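Local coordinates for protein STING-associated CdnE c-di-GMP synthase (Flavobacteriaceae, PDB 6WT8) that synthesises the cyclic dinucleotide c-di-GMP, probably as the second messenger that activates a partner STING receptor in bacterial CBASS anti-phage defence, at residues 302-313 / 343-354. Numbering follows the deposited sequence.
Sequences VSILYQELTNII and IEFLSQELDSII
Leu309 and Leu350 fit together as reciprocal knobs in the knobs-into-holes packing of helices 300-314 and 336-360, which run roughly antiparallel, at 148° and 9.4 Å between the axes of the two segments. Leu309 drops into the hollow formed by Ile343, Leu346, Ser347 and Leu350, while Leu350 fills the one between Val302, Leu305, Tyr306 and Leu309. The leucine side chains lie nearly perpendicular, CD1 of Leu309 lying 3.7 Å from CD1 of Leu350. The backbones come closest at Tyr306 and Ser347, and the small serine side chain admits Leu309: Leu309 CB lies 4.1 Å from Ser347 CB.

Tyr306 is a third knob, set among Ser347, Leu350, Asp351 and Ile354. With CG anti to the backbone N (chi1 176°), its ring extends alongside Asp351, ring and carboxylate planes only 18° apart, and its CE1 edge comes 3.5 Å from Ser347 O. Thr310 OG1 lies over one ring face while donating a hydrogen bond to Tyr306 O. Replacing the tyrosine by an alanine keeps CB against Ile354 but would probably open a gap beside Asp351 and at Ser347 O, and take the ring from beneath Thr310 OG1.

Towards one end Val302 CG1 packs 3.7 Å from Ile354 CG1; towards the other, Ile313 and Ile343 run past one another in opposite senses, Ile313 CG1 3.8 Å from Ile343 CG2. Phe259 of helix 253-266 and Ile284 of helix 278-287 extend this apolar core. Ser347 OG donates a 2.8 Å hydrogen bond back to Glu344 O and so is satisfied within its own helix; the pairing rests on apolar shape fit rather than on polar bonds between the helices.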
ATOM      1  N   VAL A 302     -11.933 -15.652  -7.372  1.00 15.09           N
ATOM      2  CA  VAL A 302     -11.391 -16.517  -6.324  1.00 14.99           C
ATOM      3  C   VAL A 302     -10.577 -17.618  -6.964  1.00 16.09           C
ATOM      4  O   VAL A 302      -9.502 -17.965  -6.477  1.00 15.94           O
ATOM      5  CB  VAL A 302     -12.513 -17.091  -5.451  1.00 19.21           C
ATOM      6  CG1 VAL A 302     -11.930 -17.952  -4.300  1.00 21.02           C
ATOM      7  CG2 VAL A 302     -13.348 -15.949  -4.888  1.00 21.51           C
ATOM      8  N   SER A 303     -11.087 -18.183  -8.071  1.00 16.68           N
ATOM      9  CA  SER A 303     -10.348 -19.186  -8.829  1.00 15.49           C
ATOM     10  C   SER A 303      -9.044 -18.623  -9.427  1.00 15.37           C
ATOM     11  O   SER A 303      -8.021 -19.304  -9.415  1.00 16.70           O
ATOM     12  CB  SER A 303     -11.242 -19.698  -9.931  1.00 17.84           C
ATOM     13  OG  SER A 303     -10.567 -20.658 -10.742  1.00 27.56           O
ATOM     14  N   ILE A 304      -9.068 -17.396  -9.954  1.00 14.79           N
ATOM     15  CA  ILE A 304      -7.829 -16.783 -10.478  1.00 17.13           C
ATOM     16  C   ILE A 304      -6.763 -16.720  -9.396  1.00 19.81           C
ATOM     17  O   ILE A 304      -5.591 -17.052  -9.607  1.00 16.71           O
ATOM     18  CB  ILE A 304      -8.127 -15.373 -11.015  1.00 19.08           C
ATOM     19  CG1 ILE A 304      -8.911 -15.454 -12.287  1.00 19.20           C
ATOM     20  CG2 ILE A 304      -6.818 -14.520 -11.222  1.00 21.54           C
ATOM     21  CD1 ILE A 304      -8.211 -16.086 -13.462  1.00 22.64           C
ATOM     22  N   LEU A 305      -7.156 -16.257  -8.217  1.00 15.38           N
ATOM     23  CA  LEU A 305      -6.221 -16.167  -7.097  1.00 13.65           C
ATOM     24  C   LEU A 305      -5.709 -17.542  -6.679  1.00 15.03           C
ATOM     25  O   LEU A 305      -4.502 -17.708  -6.416  1.00 16.06           O
ATOM     26  CB  LEU A 305      -6.887 -15.456  -5.939  1.00 15.24           C
ATOM     27  CG  LEU A 305      -7.073 -13.950  -6.164  1.00 17.39           C
ATOM     28  CD1 LEU A 305      -7.963 -13.399  -5.025  1.00 18.87           C
ATOM     29  CD2 LEU A 305      -5.696 -13.245  -6.094  1.00 19.43           C
ATOM     30  N   TYR A 306      -6.599 -18.540  -6.603  1.00 14.89           N
ATOM     31  CA  TYR A 306      -6.154 -19.887  -6.269  1.00 15.42           C
ATOM     32  C   TYR A 306      -5.149 -20.391  -7.282  1.00 17.73           C
ATOM     33  O   TYR A 306      -4.117 -20.962  -6.900  1.00 18.50           O
ATOM     34  CB  TYR A 306      -7.342 -20.836  -6.174  1.00 16.66           C
ATOM     35  CG  TYR A 306      -6.935 -22.255  -5.924  1.00 16.36           C
ATOM     36  CD1 TYR A 306      -6.541 -22.677  -4.689  1.00 17.00           C
ATOM     37  CD2 TYR A 306      -7.029 -23.212  -6.926  1.00 23.04           C
ATOM     38  CE1 TYR A 306      -6.155 -23.962  -4.428  1.00 18.14           C
ATOM     39  CE2 TYR A 306      -6.627 -24.525  -6.674  1.00 28.05           C
ATOM     40  CZ  TYR A 306      -6.202 -24.884  -5.412  1.00 22.54           C
ATOM     41  OH  TYR A 306      -5.839 -26.173  -5.131  1.00 25.19           O
ATOM     42  N   GLN A 307      -5.424 -20.179  -8.574  1.00 17.11           N
ATOM     43  CA  GLN A 307      -4.476 -20.596  -9.596  1.00 18.24           C
ATOM     44  C   GLN A 307      -3.132 -19.879  -9.425  1.00 16.78           C
ATOM     45  O   GLN A 307      -2.078 -20.491  -9.541  1.00 20.16           O
ATOM     46  CB  GLN A 307      -5.069 -20.356 -10.988  1.00 19.94           C
ATOM     47  CG  GLN A 307      -6.271 -21.191 -11.313  1.00 25.62           C
ATOM     48  CD  GLN A 307      -6.964 -20.638 -12.597  1.00 35.03           C
ATOM     49  OE1 GLN A 307      -6.311 -20.447 -13.621  1.00 40.87           O
ATOM     50  NE2 GLN A 307      -8.254 -20.324 -12.508  1.00 38.89           N
ATOM     51  N   GLU A 308      -3.146 -18.589  -9.141  1.00 15.20           N
ATOM     52  CA  GLU A 308      -1.885 -17.886  -9.000  1.00 15.97           C
ATOM     53  C   GLU A 308      -1.090 -18.396  -7.806  1.00 16.30           C
ATOM     54  O   GLU A 308       0.134 -18.615  -7.911  1.00 17.26           O
ATOM     55  CB  GLU A 308      -2.161 -16.398  -8.840  1.00 16.43           C
ATOM     56  CG  GLU A 308      -0.908 -15.572  -8.599  1.00 18.09           C
ATOM     57  CD  GLU A 308       0.040 -15.549  -9.809  1.00 24.16           C
ATOM     58  OE1 GLU A 308      -0.363 -15.938 -10.916  1.00 24.43           O
ATOM     59  OE2 GLU A 308       1.188 -15.102  -9.614  1.00 26.53           O
ATOM     60  N   LEU A 309      -1.741 -18.567  -6.640  1.00 15.32           N
ATOM     61  CA  LEU A 309      -0.978 -19.095  -5.499  1.00 13.75           C
ATOM     62  C   LEU A 309      -0.465 -20.494  -5.768  1.00 18.03           C
ATOM     63  O   LEU A 309       0.681 -20.792  -5.414  1.00 16.86           O
ATOM     64  CB  LEU A 309      -1.821 -19.089  -4.235  1.00 15.30           C
ATOM     65  CG  LEU A 309      -2.338 -17.706  -3.813  1.00 15.23           C
ATOM     66  CD1 LEU A 309      -2.962 -17.814  -2.435  1.00 19.23           C
ATOM     67  CD2 LEU A 309      -1.289 -16.658  -3.769  1.00 18.38           C
ATOM     68  N   THR A 310      -1.270 -21.349  -6.426  1.00 17.05           N
ATOM     69  CA  THR A 310      -0.811 -22.685  -6.802  1.00 17.32           C
ATOM     70  C   THR A 310       0.423 -22.627  -7.690  1.00 19.55           C
ATOM     71  O   THR A 310       1.378 -23.409  -7.497  1.00 19.55           O
ATOM     72  CB  THR A 310      -1.988 -23.400  -7.492  1.00 21.27           C
ATOM     73  OG1 THR A 310      -2.971 -23.571  -6.476  1.00 28.59           O
ATOM     74  CG2 THR A 310      -1.525 -24.735  -8.058  1.00 31.32           C
ATOM     75  N   ASN A 311       0.450 -21.696  -8.646  1.00 16.18           N
ATOM     76  CA  ASN A 311       1.602 -21.544  -9.538  1.00 18.03           C
ATOM     77  C   ASN A 311       2.814 -21.051  -8.777  1.00 19.17           C
ATOM     78  O   ASN A 311       3.944 -21.496  -9.033  1.00 19.91           O
ATOM     79  CB  ASN A 311       1.292 -20.532 -10.650  1.00 19.46           C
ATOM     80  CG  ASN A 311       0.262 -21.055 -11.670  1.00 33.48           C
ATOM     81  OD1 ASN A 311      -0.024 -22.249 -11.730  1.00 35.56           O
ATOM     82  ND2 ASN A 311      -0.286 -20.147 -12.472  1.00 38.50           N
ATOM     83  N   ILE A 312       2.602 -20.151  -7.818  1.00 15.70           N
ATOM     84  CA  ILE A 312       3.735 -19.711  -6.990  1.00 15.64           C
ATOM     85  C   ILE A 312       4.341 -20.866  -6.207  1.00 18.16           C
ATOM     86  O   ILE A 312       5.576 -20.948  -6.070  1.00 17.90           O
ATOM     87  CB  ILE A 312       3.298 -18.567  -6.061  1.00 14.71           C
ATOM     88  CG1 ILE A 312       3.091 -17.334  -6.938  1.00 16.70           C
ATOM     89  CG2 ILE A 312       4.317 -18.334  -4.869  1.00 15.97           C
ATOM     90  CD1 ILE A 312       2.385 -16.228  -6.143  1.00 16.73           C
ATOM     91  N   ILE A 313       3.495 -21.719  -5.608  1.00 17.06           N
ATOM     92  CA  ILE A 313       3.985 -22.856  -4.822  1.00 18.45           C
ATOM     93  C   ILE A 313       4.719 -23.845  -5.716  1.00 19.87           C
ATOM     94  O   ILE A 313       5.758 -24.405  -5.313  1.00 22.34           O
ATOM     95  CB  ILE A 313       2.803 -23.511  -4.083  1.00 18.61           C
ATOM     96  CG1 ILE A 313       2.248 -22.570  -3.012  1.00 18.54           C
ATOM     97  CG2 ILE A 313       3.184 -24.875  -3.473  1.00 21.35           C
ATOM     98  CD1 ILE A 313       0.778 -22.956  -2.678  1.00 21.33           C
ATOM     99  N   ILE A 343       1.617 -18.901   2.043  1.00 14.40           N
ATOM    100  CA  ILE A 343       0.920 -19.012   0.750  1.00 13.12           C
ATOM    101  C   ILE A 343       0.145 -20.325   0.700  1.00 14.87           C
ATOM    102  O   ILE A 343      -0.987 -20.369   0.206  1.00 14.50           O
ATOM    103  CB  ILE A 343       1.920 -18.917  -0.423  1.00 13.80           C
ATOM    104  CG1 ILE A 343       2.685 -17.586  -0.360  1.00 17.74           C
ATOM    105  CG2 ILE A 343       1.224 -19.105  -1.801  1.00 16.16           C
ATOM    106  CD1 ILE A 343       1.785 -16.376  -0.468  1.00 18.65           C
ATOM    107  N   GLU A 344       0.760 -21.438   1.166  1.00 13.70           N
ATOM    108  CA  GLU A 344       0.041 -22.723   1.174  1.00 12.94           C
ATOM    109  C   GLU A 344      -1.228 -22.664   2.047  1.00 13.38           C
ATOM    110  O   GLU A 344      -2.283 -23.179   1.650  1.00 15.98           O
ATOM    111  CB  GLU A 344       0.953 -23.857   1.659  1.00 14.20           C
ATOM    112  CG  GLU A 344       2.059 -24.180   0.683  1.00 19.26           C
ATOM    113  CD  GLU A 344       3.142 -25.112   1.238  1.00 32.56           C
ATOM    114  OE1 GLU A 344       2.901 -25.807   2.258  1.00 35.37           O
ATOM    115  OE2 GLU A 344       4.246 -25.122   0.655  1.00 38.42           O
ATOM    116  N   PHE A 345      -1.165 -22.076   3.249  1.00 14.23           N
ATOM    117  CA  PHE A 345      -2.387 -21.956   4.050  1.00 12.65           C
ATOM    118  C   PHE A 345      -3.406 -21.072   3.363  1.00 13.96           C
ATOM    119  O   PHE A 345      -4.623 -21.358   3.411  1.00 16.36           O
ATOM    120  CB  PHE A 345      -2.031 -21.417   5.453  1.00 14.86           C
ATOM    121  CG  PHE A 345      -1.456 -22.464   6.371  1.00 13.94           C
ATOM    122  CD1 PHE A 345      -2.130 -23.663   6.569  1.00 14.87           C
ATOM    123  CD2 PHE A 345      -0.258 -22.236   7.036  1.00 17.73           C
ATOM    124  CE1 PHE A 345      -1.608 -24.599   7.480  1.00 18.34           C
ATOM    125  CE2 PHE A 345       0.244 -23.185   7.940  1.00 16.36           C
ATOM    126  CZ  PHE A 345      -0.412 -24.363   8.118  1.00 18.08           C
ATOM    127  N   LEU A 346      -2.962 -19.996   2.716  1.00 13.17           N
ATOM    128  CA  LEU A 346      -3.931 -19.157   1.985  1.00 13.48           C
ATOM    129  C   LEU A 346      -4.567 -19.936   0.844  1.00 15.02           C
ATOM    130  O   LEU A 346      -5.777 -19.823   0.615  1.00 15.08           O
ATOM    131  CB  LEU A 346      -3.239 -17.921   1.402  1.00 13.66           C
ATOM    132  CG  LEU A 346      -2.798 -16.882   2.403  1.00 14.39           C
ATOM    133  CD1 LEU A 346      -2.097 -15.763   1.616  1.00 20.31           C
ATOM    134  CD2 LEU A 346      -3.975 -16.282   3.179  1.00 17.69           C
ATOM    135  N   SER A 347      -3.780 -20.721   0.106  1.00 13.82           N
ATOM    136  CA  SER A 347      -4.355 -21.475  -0.999  1.00 14.38           C
ATOM    137  C   SER A 347      -5.345 -22.513  -0.490  1.00 16.02           C
ATOM    138  O   SER A 347      -6.378 -22.748  -1.148  1.00 17.35           O
ATOM    139  CB  SER A 347      -3.232 -22.087  -1.819  1.00 18.98           C
ATOM    140  OG  SER A 347      -2.692 -23.186  -1.140  1.00 23.47           O
ATOM    141  N   GLN A 348      -5.099 -23.101   0.682  1.00 15.72           N
ATOM    142  CA  GLN A 348      -6.069 -24.028   1.251  1.00 16.11           C
ATOM    143  C   GLN A 348      -7.387 -23.337   1.600  1.00 17.53           C
ATOM    144  O   GLN A 348      -8.471 -23.905   1.377  1.00 18.39           O
ATOM    145  CB  GLN A 348      -5.445 -24.679   2.490  1.00 18.19           C
ATOM    146  CG  GLN A 348      -4.310 -25.659   2.139  1.00 30.80           C
ATOM    147  CD  GLN A 348      -3.496 -26.182   3.380  1.00 50.27           C
ATOM    148  OE1 GLN A 348      -2.420 -26.792   3.231  1.00 56.93           O
ATOM    149  NE2 GLN A 348      -4.016 -25.941   4.583  1.00 46.24           N
ATOM    150  N   GLU A 349      -7.333 -22.091   2.096  1.00 14.03           N
ATOM    151  CA  GLU A 349      -8.571 -21.371   2.354  1.00 15.96           C
ATOM    152  C   GLU A 349      -9.302 -21.110   1.057  1.00 16.15           C
ATOM    153  O   GLU A 349     -10.524 -21.285   0.994  1.00 15.57           O
ATOM    154  CB  GLU A 349      -8.317 -20.011   3.042  1.00 14.40           C
ATOM    155  CG  GLU A 349      -7.638 -20.121   4.423  1.00 17.39           C
ATOM    156  CD  GLU A 349      -8.531 -20.769   5.460  1.00 29.61           C
ATOM    157  OE1 GLU A 349      -9.752 -20.922   5.202  1.00 26.99           O
ATOM    158  OE2 GLU A 349      -8.005 -21.211   6.503  1.00 30.09           O
ATOM    159  N   LEU A 350      -8.590 -20.668   0.007  1.00 15.09           N
ATOM    160  CA  LEU A 350      -9.281 -20.438  -1.275  1.00 13.75           C
ATOM    161  C   LEU A 350      -9.865 -21.734  -1.830  1.00 14.68           C
ATOM    162  O   LEU A 350     -10.958 -21.717  -2.415  1.00 17.76           O
ATOM    163  CB  LEU A 350      -8.324 -19.825  -2.313  1.00 13.85           C
ATOM    164  CG  LEU A 350      -7.762 -18.483  -1.912  1.00 17.83           C
ATOM    165  CD1 LEU A 350      -6.643 -18.105  -2.866  1.00 21.80           C
ATOM    166  CD2 LEU A 350      -8.861 -17.461  -2.031  1.00 22.71           C
ATOM    167  N   ASP A 351      -9.151 -22.869  -1.668  1.00 14.86           N
ATOM    168  CA  ASP A 351      -9.705 -24.137  -2.140  1.00 17.49           C
ATOM    169  C   ASP A 351     -11.022 -24.434  -1.431  1.00 18.18           C
ATOM    170  O   ASP A 351     -12.003 -24.868  -2.060  1.00 19.49           O
ATOM    171  CB  ASP A 351      -8.683 -25.225  -1.843  1.00 19.46           C
ATOM    172  CG  ASP A 351      -9.011 -26.572  -2.468  1.00 35.90           C
ATOM    173  OD1 ASP A 351      -9.609 -26.619  -3.556  1.00 38.38           O
ATOM    174  OD2 ASP A 351      -8.594 -27.586  -1.875  1.00 41.36           O
ATOM    175  N   SER A 352     -11.055 -24.243  -0.110  1.00 15.16           N
ATOM    176  CA  SER A 352     -12.301 -24.470   0.631  1.00 17.70           C
ATOM    177  C   SER A 352     -13.420 -23.562   0.157  1.00 17.02           C
ATOM    178  O   SER A 352     -14.574 -23.980   0.070  1.00 19.31           O
ATOM    179  CB  SER A 352     -12.078 -24.204   2.104  1.00 20.88           C
ATOM    180  OG  SER A 352     -11.256 -25.227   2.631  1.00 24.43           O
ATOM    181  N   ILE A 353     -13.119 -22.285  -0.040  1.00 15.24           N
ATOM    182  CA  ILE A 353     -14.137 -21.331  -0.504  1.00 14.07           C
ATOM    183  C   ILE A 353     -14.695 -21.765  -1.851  1.00 19.09           C
ATOM    184  O   ILE A 353     -15.904 -21.704  -2.085  1.00 17.59           O
ATOM    185  CB  ILE A 353     -13.542 -19.917  -0.578  1.00 16.66           C
ATOM    186  CG1 ILE A 353     -13.239 -19.445   0.846  1.00 16.49           C
ATOM    187  CG2 ILE A 353     -14.477 -18.952  -1.306  1.00 16.95           C
ATOM    188  CD1 ILE A 353     -12.432 -18.100   0.962  1.00 20.47           C
ATOM    189  N   ILE A 354     -13.817 -22.169  -2.770  1.00 17.60           N
ATOM    190  CA  ILE A 354     -14.264 -22.567  -4.103  1.00 16.50           C
ATOM    191  C   ILE A 354     -15.125 -23.806  -3.995  1.00 18.45           C
ATOM    192  O   ILE A 354     -16.175 -23.917  -4.640  1.00 19.44           O
ATOM    193  CB  ILE A 354     -13.046 -22.797  -5.004  1.00 16.58           C
ATOM    194  CG1 ILE A 354     -12.392 -21.457  -5.402  1.00 18.12           C
ATOM    195  CG2 ILE A 354     -13.478 -23.555  -6.288  1.00 17.67           C
ATOM    196  CD1 ILE A 354     -10.946 -21.584  -5.907  1.00 18.12           C
TER